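Local coordinates for uncharacterized protein (Sulfolobus solfataricus, PDB 4WYH), which serves as a noncatalytic subunit (PriX) of the archaeal eukaryotic-type primase and is essential for efficient primer synthesis by that enzyme, at residues Trp34-Leu39 / Ser56-Asn61; Asp68-Thr73 / Ser93-Val98; Lys109-Glu112 / Met118-Glu121. All coordinates share one frame; numbering follows the deposited sequence.

Contact 1 (Trp34-Leu39 / Ser56-Asn61); sequences WIEKVL and SRYLVN
Tyr58 reaches from helix 47-63 to Ile35 and Glu36 on helix 33-41, joining two helices of the all-helical PriX fold; the axes of the two short segments come no nearer than 10.9 Å and their N-to-C directions differ by 118°, so long side chains must span the gap. With CG anti to the backbone N (chi1 169°), the tyrosine leaves its own helix and lies alongside Ile35, the two side chains running past each other in opposite directions. Its CB meets the isoleucine's terminal methyl, Tyr58 CB to Ile35 CD1 being 3.7 Å. CG lies equally near both methyls, Ile35 CD1 and CG2. Further out, CD2 makes the ring's closest approach to Ile35, 3.4 Å from Ile35 CG2, while Ile35 CB stands over the same face, offset toward the rim, in a CH-pi contact. CE2 then passes from the apolar partner to the polar one, lying beside the carboxylate of Glu36. At the tip the hydroxyl donates to that carboxylate, whose plane is nearly perpendicular to the ring. One turn further along helix 33-41, Leu39 touches Leu59 more loosely, 4.3 Å between Leu39 CD1 and Leu59 CD2, and Leu59 continues onto Thr73 and Leu74 of helix 67-78. Tyr58 is thus a buried ring with a polar end: its OH lies 3.0 Å from Glu36 OE2, which accepts on its anti side, 28° out of the carboxylate plane.

Contact 2 (Asp68-Thr73 / Ser93-Val98); sequences DEALQT and SVINGV
Ile95 of helix 88-101 points its longer branch at Ala70 and Leu71 of helix 67-78, one apolar side chain set against the backbone and CB atoms of two successive residues. This is plain helix-helix packing within the all-helical PriX fold, away from the manganese-binding residue, and it is small, burying 117 Å² over both sides. The orientation of Ile95 decides what meets what. Its CG1 is anti to the carbonyl carbon (chi1 -69°), and the chain runs on nearly extended, which carries CD1 forward to the opposing helix. That methyl touches the side chains of both partners, at 3.8 Å from Ala70 CB to Ile95 CD1 and 3.9 Å from Leu71 CB to Ile95 CD1. Ala70 also points across the contact, and its methyl lies against the flank of the isoleucine's CG1-CD1 end. Because alanine ends at CB, the isoleucine can approach the helix backbone itself: CA atoms of Ala70 and Ile95 are 7.2 Å apart.

Leu71 presents itself differently. Its CG is anti to the backbone N (chi1 173°), and the branched end leads past Ile95 to Leu91 and Lys92 of the same partner helix, leaving its CB to meet CD1. Ile95 in turn also packs on Glu67 and Leu74, so it touches helix 67-78 on more than one turn. Within that helix, Glu69 O accepts from both Thr73 N and Thr73 OG1, which reach it from opposite faces of its plane. Across the contact, the nearest approach is between the methyl and a main-chain atom, Ile95 CD1 standing 3.5 Å from Leu71 N.

Contact 3 (Lys109-Glu112 / Met118-Glu121); sequences KRIE and MYNE
Two consecutive helices, 108-114 and 116-128, pack against each other across a short connection, and the ring of Tyr119 lies against Glu112 where they meet. Glu112 CG sits over the centre of one ring face, 3.8 Å from the Tyr119 centroid and 12° off the normal, in a CH-pi contact. Glu112 CB lies over the CE1 side, 3.7 Å from Tyr119 CE1, with Glu112 N 3.5 Å from Tyr119 CD1. The bend at chi2 (-78°) turns the carboxylate away from the ring, nearly perpendicular to its plane. This packing within the all-helical PriX fold has a second, buried layer: Ile111 CG2 lies at the ring edge, 3.8 Å from Tyr119 CB, and Ile111 crosses Met118 at about a right angle. An alanine in place of Tyr119 would remove the ring and would probably cost Glu112 CG its CH-pi contact and open a gap beside Glu112 CB and Ile111 CG2. Met118 also packs on Phe50 and Val54, its side chain about 8 Å from that of Asp45, a manganese-binding residue, although no metal is bound here. Met118 CE lies 3.3 Å from Ile111 CG1 and Ile111 CD1, unusually short for carbons, so its exact closeness is doubtful.

In the fold
From the N terminus, contact 1 closes first, bringing helix 33-41 against helix 47-63 after 16 intervening residues. The chain continues directly into helix 67-78, and contact 2 closes a second loop of 19 residues by joining it to helix 88-101. Contact 3 then closes a short one between helices 108-114 and 116-128. The three follow in series, neither nested nor crossed. Helix 47-63 ties contact 1 to contact 2: Ser56, Arg57 and Asn61 lie against Val94 and Val98, with a probable hydrogen bond from Asn61 ND2 to Val98 O. Trp34 of helix 33-41 packs on Ile111, joining contact 1 to contact 3. Contacts 2 and 3 lie on opposite sides of the chain's centre, about 12 Å apart at their nearest atoms.

Contact 1 (Trp34-Leu39 / Ser56-Asn61)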
loop_
_atom_site.group_PDB
_atom_site.type_symbol
_atom_site.label_atom_id
_atom_site.label_comp_id
_atom_site.label_asym_id
_atom_site.label_seq_id
_atom_site.Cartn_x
_atom_site.Cartn_y
_atom_site.Cartn_z
ATOM N N TRP A 34 3.768 2.819 -10.362
ATOM C CA TRP A 34 2.457 3.330 -9.899
ATOM C C TRP A 34 2.275 3.201 -8.375
ATOM O O TRP A 34 1.656 4.044 -7.762
ATOM C CB TRP A 34 1.301 2.661 -10.671
ATOM C CG TRP A 34 1.075 1.214 -10.368
ATOM C CD1 TRP A 34 1.667 0.148 -10.983
ATOM C CD2 TRP A 34 0.219 0.650 -9.347
ATOM N NE1 TRP A 34 1.207 -1.032 -10.444
ATOM C CE2 TRP A 34 0.314 -0.745 -9.445
ATOM C CE3 TRP A 34 -0.615 1.192 -8.365
ATOM C CZ2 TRP A 34 -0.360 -1.611 -8.568
ATOM C CZ3 TRP A 34 -1.299 0.322 -7.517
ATOM C CH2 TRP A 34 -1.167 -1.067 -7.652
ATOM N N ILE A 35 2.843 2.165 -7.788
ATOM C CA ILE A 35 2.813 1.989 -6.342
ATOM C C ILE A 35 3.528 3.121 -5.655
ATOM O O ILE A 35 2.997 3.699 -4.703
ATOM C CB ILE A 35 3.410 0.635 -5.945
ATOM C CG1 ILE A 35 2.615 -0.473 -6.669
ATOM C CG2 ILE A 35 3.389 0.449 -4.434
ATOM C CD1 ILE A 35 2.842 -1.873 -6.186
ATOM N N GLU A 36 4.709 3.483 -6.134
ATOM C CA GLU A 36 5.463 4.583 -5.544
ATOM C C GLU A 36 4.671 5.881 -5.593
ATOM O O GLU A 36 4.615 6.636 -4.628
ATOM C CB GLU A 36 6.812 4.767 -6.243
ATOM C CG GLU A 36 7.772 3.573 -6.087
ATOM C CD GLU A 36 8.419 3.449 -4.720
ATOM O OE1 GLU A 36 8.045 4.266 -3.838
ATOM O OE2 GLU A 36 9.285 2.525 -4.495
ATOM N N LYS A 37 4.021 6.118 -6.715
ATOM C CA LYS A 37 3.193 7.293 -6.868
ATOM C C LYS A 37 2.043 7.368 -5.873
ATOM O O LYS A 37 1.766 8.400 -5.329
ATOM C CB LYS A 37 2.629 7.345 -8.290
ATOM C CG LYS A 37 2.438 8.770 -8.762
ATOM C CD LYS A 37 3.697 9.594 -8.455
ATOM C CE LYS A 37 3.715 11.014 -9.012
ATOM N NZ LYS A 37 4.977 11.634 -8.463
ATOM N N VAL A 38 1.323 6.272 -5.714
ATOM C CA VAL A 38 0.240 6.184 -4.765
ATOM C C VAL A 38 0.804 6.417 -3.357
ATOM O O VAL A 38 0.211 7.185 -2.569
ATOM C CB VAL A 38 -0.517 4.833 -4.836
ATOM C CG1 VAL A 38 -1.596 4.761 -3.776
ATOM C CG2 VAL A 38 -1.207 4.685 -6.201
ATOM N N LEU A 39 1.938 5.790 -3.048
ATOM C CA LEU A 39 2.505 5.964 -1.757
ATOM C C LEU A 39 2.805 7.427 -1.468
ATOM O O LEU A 39 2.649 7.878 -0.344
ATOM C CB LEU A 39 3.771 5.155 -1.554
ATOM C CG LEU A 39 3.600 3.708 -1.172
ATOM C CD1 LEU A 39 4.922 3.022 -1.431
ATOM C CD2 LEU A 39 3.158 3.432 0.248
ATOM N N SER A 56 2.605 -2.984 1.222
ATOM C CA SER A 56 3.508 -3.719 2.113
ATOM C C SER A 56 4.278 -4.815 1.330
ATOM O O SER A 56 5.472 -4.919 1.476
ATOM C CB SER A 56 2.764 -4.384 3.301
ATOM O OG SER A 56 1.835 -5.342 2.851
ATOM N N ARG A 57 3.557 -5.569 0.498
ATOM C CA ARG A 57 4.137 -6.636 -0.309
ATOM C C ARG A 57 5.126 -6.107 -1.339
ATOM O O ARG A 57 6.156 -6.681 -1.540
ATOM C CB ARG A 57 3.028 -7.342 -1.027
ATOM C CG ARG A 57 1.897 -7.832 -0.113
ATOM C CD ARG A 57 0.923 -8.645 -0.909
ATOM N NE ARG A 57 -0.156 -9.126 -0.112
ATOM C CZ ARG A 57 -1.053 -9.990 -0.535
ATOM N NH1 ARG A 57 -0.989 -10.469 -1.783
ATOM N NH2 ARG A 57 -2.046 -10.347 0.276
ATOM N N TYR A 58 4.808 -4.994 -1.989
ATOM C CA TYR A 58 5.762 -4.373 -2.884
ATOM C C TYR A 58 7.066 -3.984 -2.191
ATOM O O TYR A 58 8.178 -4.318 -2.617
ATOM C CB TYR A 58 5.118 -3.162 -3.500
ATOM C CG TYR A 58 6.064 -2.248 -4.247
ATOM C CD1 TYR A 58 6.676 -2.670 -5.395
ATOM C CD2 TYR A 58 6.383 -0.949 -3.741
ATOM C CE1 TYR A 58 7.582 -1.829 -6.077
ATOM C CE2 TYR A 58 7.292 -0.107 -4.395
ATOM C CZ TYR A 58 7.839 -0.540 -5.569
ATOM O OH TYR A 58 8.676 0.207 -6.294
ATOM N N LEU A 59 6.936 -3.232 -1.111
ATOM C CA LEU A 59 8.074 -2.748 -0.387
ATOM C C LEU A 59 8.978 -3.890 0.093
ATOM O O LEU A 59 10.183 -3.893 -0.114
ATOM C CB LEU A 59 7.594 -1.888 0.799
ATOM C CG LEU A 59 6.951 -0.543 0.453
ATOM C CD1 LEU A 59 6.437 0.113 1.728
ATOM C CD2 LEU A 59 8.006 0.281 -0.245
ATOM N N VAL A 60 8.387 -4.876 0.697
ATOM C CA VAL A 60 9.130 -5.955 1.307
ATOM C C VAL A 60 9.661 -6.986 0.286
ATOM O O VAL A 60 10.853 -7.400 0.327
ATOM C CB VAL A 60 8.242 -6.619 2.381
ATOM C CG1 VAL A 60 8.871 -7.890 2.918
ATOM C CG2 VAL A 60 7.956 -5.602 3.503
ATOM N N ASN A 61 8.807 -7.396 -0.633
ATOM C CA ASN A 61 9.104 -8.575 -1.442
ATOM C C ASN A 61 9.588 -8.272 -2.822
ATOM O O ASN A 61 10.279 -9.107 -3.433
ATOM C CB ASN A 61 7.889 -9.508 -1.470
ATOM C CG ASN A 61 7.651 -10.149 -0.119
ATOM O OD1 ASN A 61 8.574 -10.326 0.711
ATOM N ND2 ASN A 61 6.380 -10.432 0.147
#

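Contact 2 (Asp68-Thr73 / Ser93-Val98)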
loop_
_atom_site.group_PDB
_atom_site.type_symbol
_atom_site.label_atom_id
_atom_site.label_comp_id
_atom_site.label_asym_id
_atom_site.label_seq_id
_atom_site.Cartn_x
_atom_site.Cartn_y
_atom_site.Cartn_z
ATOM N N ASP A 68 12.074 -1.533 9.192
ATOM C CA ASP A 68 11.983 -0.160 9.681
ATOM C C ASP A 68 11.584 0.795 8.545
ATOM O O ASP A 68 10.655 1.556 8.716
ATOM C CB ASP A 68 13.280 0.265 10.329
ATOM C CG ASP A 68 13.470 -0.377 11.659
ATOM O OD1 ASP A 68 12.456 -0.724 12.305
ATOM O OD2 ASP A 68 14.629 -0.559 12.081
ATOM N N GLU A 69 12.220 0.694 7.394
ATOM C CA GLU A 69 11.845 1.528 6.291
ATOM C C GLU A 69 10.408 1.286 5.828
ATOM O O GLU A 69 9.729 2.208 5.461
ATOM C CB GLU A 69 12.844 1.392 5.142
ATOM C CG GLU A 69 12.449 2.209 3.924
ATOM C CD GLU A 69 13.440 2.158 2.771
ATOM O OE1 GLU A 69 14.534 1.552 2.875
ATOM O OE2 GLU A 69 13.108 2.751 1.733
ATOM N N ALA A 70 9.977 0.032 5.796
ATOM C CA ALA A 70 8.626 -0.290 5.344
ATOM C C ALA A 70 7.665 0.368 6.277
ATOM O O ALA A 70 6.713 0.975 5.856
ATOM C CB ALA A 70 8.433 -1.807 5.313
ATOM N N LEU A 71 7.912 0.245 7.565
ATOM C CA LEU A 71 7.031 0.797 8.547
ATOM C C LEU A 71 6.864 2.295 8.386
ATOM O O LEU A 71 5.762 2.804 8.429
ATOM C CB LEU A 71 7.484 0.406 9.963
ATOM C CG LEU A 71 6.691 1.083 11.087
ATOM C CD1 LEU A 71 5.249 0.652 11.118
ATOM C CD2 LEU A 71 7.344 0.876 12.451
ATOM N N GLN A 72 7.954 3.008 8.179
ATOM C CA GLN A 72 7.875 4.456 8.095
ATOM C C GLN A 72 7.182 4.830 6.828
ATOM O O GLN A 72 6.336 5.670 6.830
ATOM C CB GLN A 72 9.291 5.067 8.159
ATOM C CG GLN A 72 9.268 6.572 8.037
ATOM C CD GLN A 72 8.397 7.255 9.078
ATOM O OE1 GLN A 72 8.369 6.845 10.246
ATOM N NE2 GLN A 72 7.688 8.315 8.672
ATOM N N THR A 73 7.511 4.177 5.726
ATOM C CA THR A 73 6.888 4.448 4.442
ATOM C C THR A 73 5.355 4.252 4.443
ATOM O O THR A 73 4.589 5.088 3.909
ATOM C CB THR A 73 7.508 3.507 3.398
ATOM O OG1 THR A 73 8.923 3.770 3.351
ATOM C CG2 THR A 73 6.870 3.764 2.037
ATOM N N SER A 93 2.898 -6.129 12.121
ATOM C CA SER A 93 2.351 -7.457 11.806
ATOM C C SER A 93 2.147 -7.720 10.295
ATOM O O SER A 93 2.475 -8.787 9.781
ATOM C CB SER A 93 1.057 -7.683 12.543
ATOM O OG SER A 93 0.481 -8.940 12.141
ATOM N N VAL A 94 1.573 -6.771 9.573
ATOM C CA VAL A 94 1.470 -6.913 8.127
ATOM C C VAL A 94 2.813 -7.153 7.451
ATOM O O VAL A 94 2.941 -8.031 6.598
ATOM C CB VAL A 94 0.835 -5.656 7.523
ATOM C CG1 VAL A 94 0.840 -5.739 6.002
ATOM C CG2 VAL A 94 -0.592 -5.433 8.043
ATOM N N ILE A 95 3.782 -6.278 7.747
ATOM C CA ILE A 95 5.117 -6.322 7.166
ATOM C C ILE A 95 5.737 -7.689 7.456
ATOM O O ILE A 95 6.243 -8.309 6.545
ATOM C CB ILE A 95 6.041 -5.213 7.728
ATOM C CG1 ILE A 95 5.568 -3.832 7.245
ATOM C CG2 ILE A 95 7.512 -5.475 7.381
ATOM C CD1 ILE A 95 6.098 -2.739 8.148
ATOM N N ASN A 96 5.665 -8.145 8.713
ATOM C CA ASN A 96 6.214 -9.465 9.034
ATOM C C ASN A 96 5.498 -10.560 8.286
ATOM O O ASN A 96 6.157 -11.435 7.745
ATOM C CB ASN A 96 6.078 -9.734 10.524
ATOM C CG ASN A 96 6.765 -11.032 10.929
ATOM O OD1 ASN A 96 7.990 -11.074 11.001
ATOM N ND2 ASN A 96 5.996 -12.069 11.209
ATOM N N GLY A 97 4.144 -10.531 8.266
ATOM C CA GLY A 97 3.354 -11.589 7.584
ATOM C C GLY A 97 3.624 -11.703 6.087
ATOM O O GLY A 97 3.731 -12.811 5.535
ATOM N N VAL A 98 3.668 -10.558 5.390
ATOM C CA VAL A 98 3.906 -10.567 3.938
ATOM C C VAL A 98 5.303 -10.990 3.639
ATOM O O VAL A 98 5.542 -11.653 2.607
ATOM C CB VAL A 98 3.614 -9.237 3.222
ATOM C CG1 VAL A 98 2.196 -8.818 3.430
ATOM C CG2 VAL A 98 4.616 -8.102 3.490
#

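Contact 3 (Lys109-Glu112 / Met118-Glu121)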
loop_
_atom_site.group_PDB
_atom_site.type_symbol
_atom_site.label_atom_id
_atom_site.label_comp_id
_atom_site.label_asym_id
_atom_site.label_seq_id
_atom_site.Cartn_x
_atom_site.Cartn_y
_atom_site.Cartn_z
ATOM N N LYS A 109 -4.884 -5.185 -12.548
ATOM C CA LYS A 109 -5.969 -6.051 -13.065
ATOM C C LYS A 109 -6.810 -6.715 -11.947
ATOM O O LYS A 109 -8.028 -6.700 -11.976
ATOM C CB LYS A 109 -5.383 -7.133 -14.009
ATOM C CG LYS A 109 -6.395 -7.747 -14.964
ATOM C CD LYS A 109 -7.117 -6.697 -15.820
ATOM C CE LYS A 109 -8.357 -7.235 -16.548
ATOM N NZ LYS A 109 -8.081 -8.505 -17.253
ATOM N N ARG A 110 -6.159 -7.341 -10.976
ATOM C CA ARG A 110 -6.860 -7.966 -9.877
ATOM C C ARG A 110 -7.583 -6.917 -9.048
ATOM O O ARG A 110 -8.692 -7.119 -8.634
ATOM C CB ARG A 110 -5.900 -8.759 -9.016
ATOM C CG ARG A 110 -6.477 -9.300 -7.729
ATOM C CD ARG A 110 -5.511 -10.201 -6.941
ATOM N NE ARG A 110 -5.364 -11.505 -7.601
ATOM C CZ ARG A 110 -4.791 -12.549 -7.044
ATOM N NH1 ARG A 110 -4.239 -12.417 -5.877
ATOM N NH2 ARG A 110 -4.740 -13.711 -7.681
ATOM N N ILE A 111 -6.927 -5.823 -8.756
ATOM C CA ILE A 111 -7.584 -4.745 -8.030
ATOM C C ILE A 111 -8.867 -4.295 -8.766
ATOM O O ILE A 111 -9.914 -4.131 -8.115
ATOM C CB ILE A 111 -6.625 -3.563 -7.773
ATOM C CG1 ILE A 111 -5.515 -3.959 -6.779
ATOM C CG2 ILE A 111 -7.370 -2.332 -7.255
ATOM C CD1 ILE A 111 -4.233 -3.192 -7.012
ATOM N N GLU A 112 -8.804 -4.081 -10.095
ATOM C CA GLU A 112 -10.011 -3.812 -10.865
ATOM C C GLU A 112 -11.116 -4.864 -10.649
ATOM O O GLU A 112 -12.279 -4.545 -10.472
ATOM C CB GLU A 112 -9.686 -3.706 -12.357
ATOM C CG GLU A 112 -10.700 -2.888 -13.142
ATOM C CD GLU A 112 -11.988 -3.657 -13.437
ATOM O OE1 GLU A 112 -11.925 -4.913 -13.649
ATOM O OE2 GLU A 112 -13.086 -3.015 -13.431
ATOM N N MET A 118 -10.999 0.675 -4.374
ATOM C CA MET A 118 -9.586 0.960 -4.298
ATOM C C MET A 118 -9.074 1.324 -5.693
ATOM O O MET A 118 -8.217 2.195 -5.882
ATOM C CB MET A 118 -8.840 -0.267 -3.760
ATOM C CG MET A 118 -7.311 -0.155 -3.816
ATOM S SD MET A 118 -6.458 -1.508 -2.981
ATOM C CE MET A 118 -5.289 -1.929 -4.190
ATOM N N TYR A 119 -9.559 0.624 -6.702
ATOM C CA TYR A 119 -9.070 0.849 -8.069
ATOM C C TYR A 119 -9.338 2.308 -8.426
ATOM O O TYR A 119 -8.480 2.977 -8.924
ATOM C CB TYR A 119 -9.777 -0.037 -9.054
ATOM C CG TYR A 119 -9.215 -0.031 -10.412
ATOM C CD1 TYR A 119 -8.050 -0.687 -10.696
ATOM C CD2 TYR A 119 -9.899 0.631 -11.457
ATOM C CE1 TYR A 119 -7.524 -0.670 -11.990
ATOM C CE2 TYR A 119 -9.404 0.607 -12.747
ATOM C CZ TYR A 119 -8.212 -0.054 -12.995
ATOM O OH TYR A 119 -7.691 -0.079 -14.273
ATOM N N ASN A 120 -10.554 2.770 -8.217
ATOM C CA ASN A 120 -10.843 4.178 -8.522
ATOM C C ASN A 120 -9.949 5.142 -7.723
ATOM O O ASN A 120 -9.493 6.077 -8.265
ATOM C CB ASN A 120 -12.306 4.482 -8.291
ATOM C CG ASN A 120 -13.177 3.959 -9.413
ATOM O OD1 ASN A 120 -12.664 3.543 -10.454
ATOM N ND2 ASN A 120 -14.467 3.947 -9.227
ATOM N N GLU A 121 -9.695 4.887 -6.443
ATOM C CA GLU A 121 -8.850 5.777 -5.681
ATOM C C GLU A 121 -7.397 5.854 -6.258
ATOM O O GLU A 121 -6.766 6.920 -6.302
ATOM C CB GLU A 121 -8.899 5.408 -4.207
ATOM C CG GLU A 121 -10.276 5.596 -3.555
ATOM C CD GLU A 121 -10.244 5.436 -2.039
ATOM O OE1 GLU A 121 -9.212 5.020 -1.502
ATOM O OE2 GLU A 121 -11.250 5.747 -1.419
#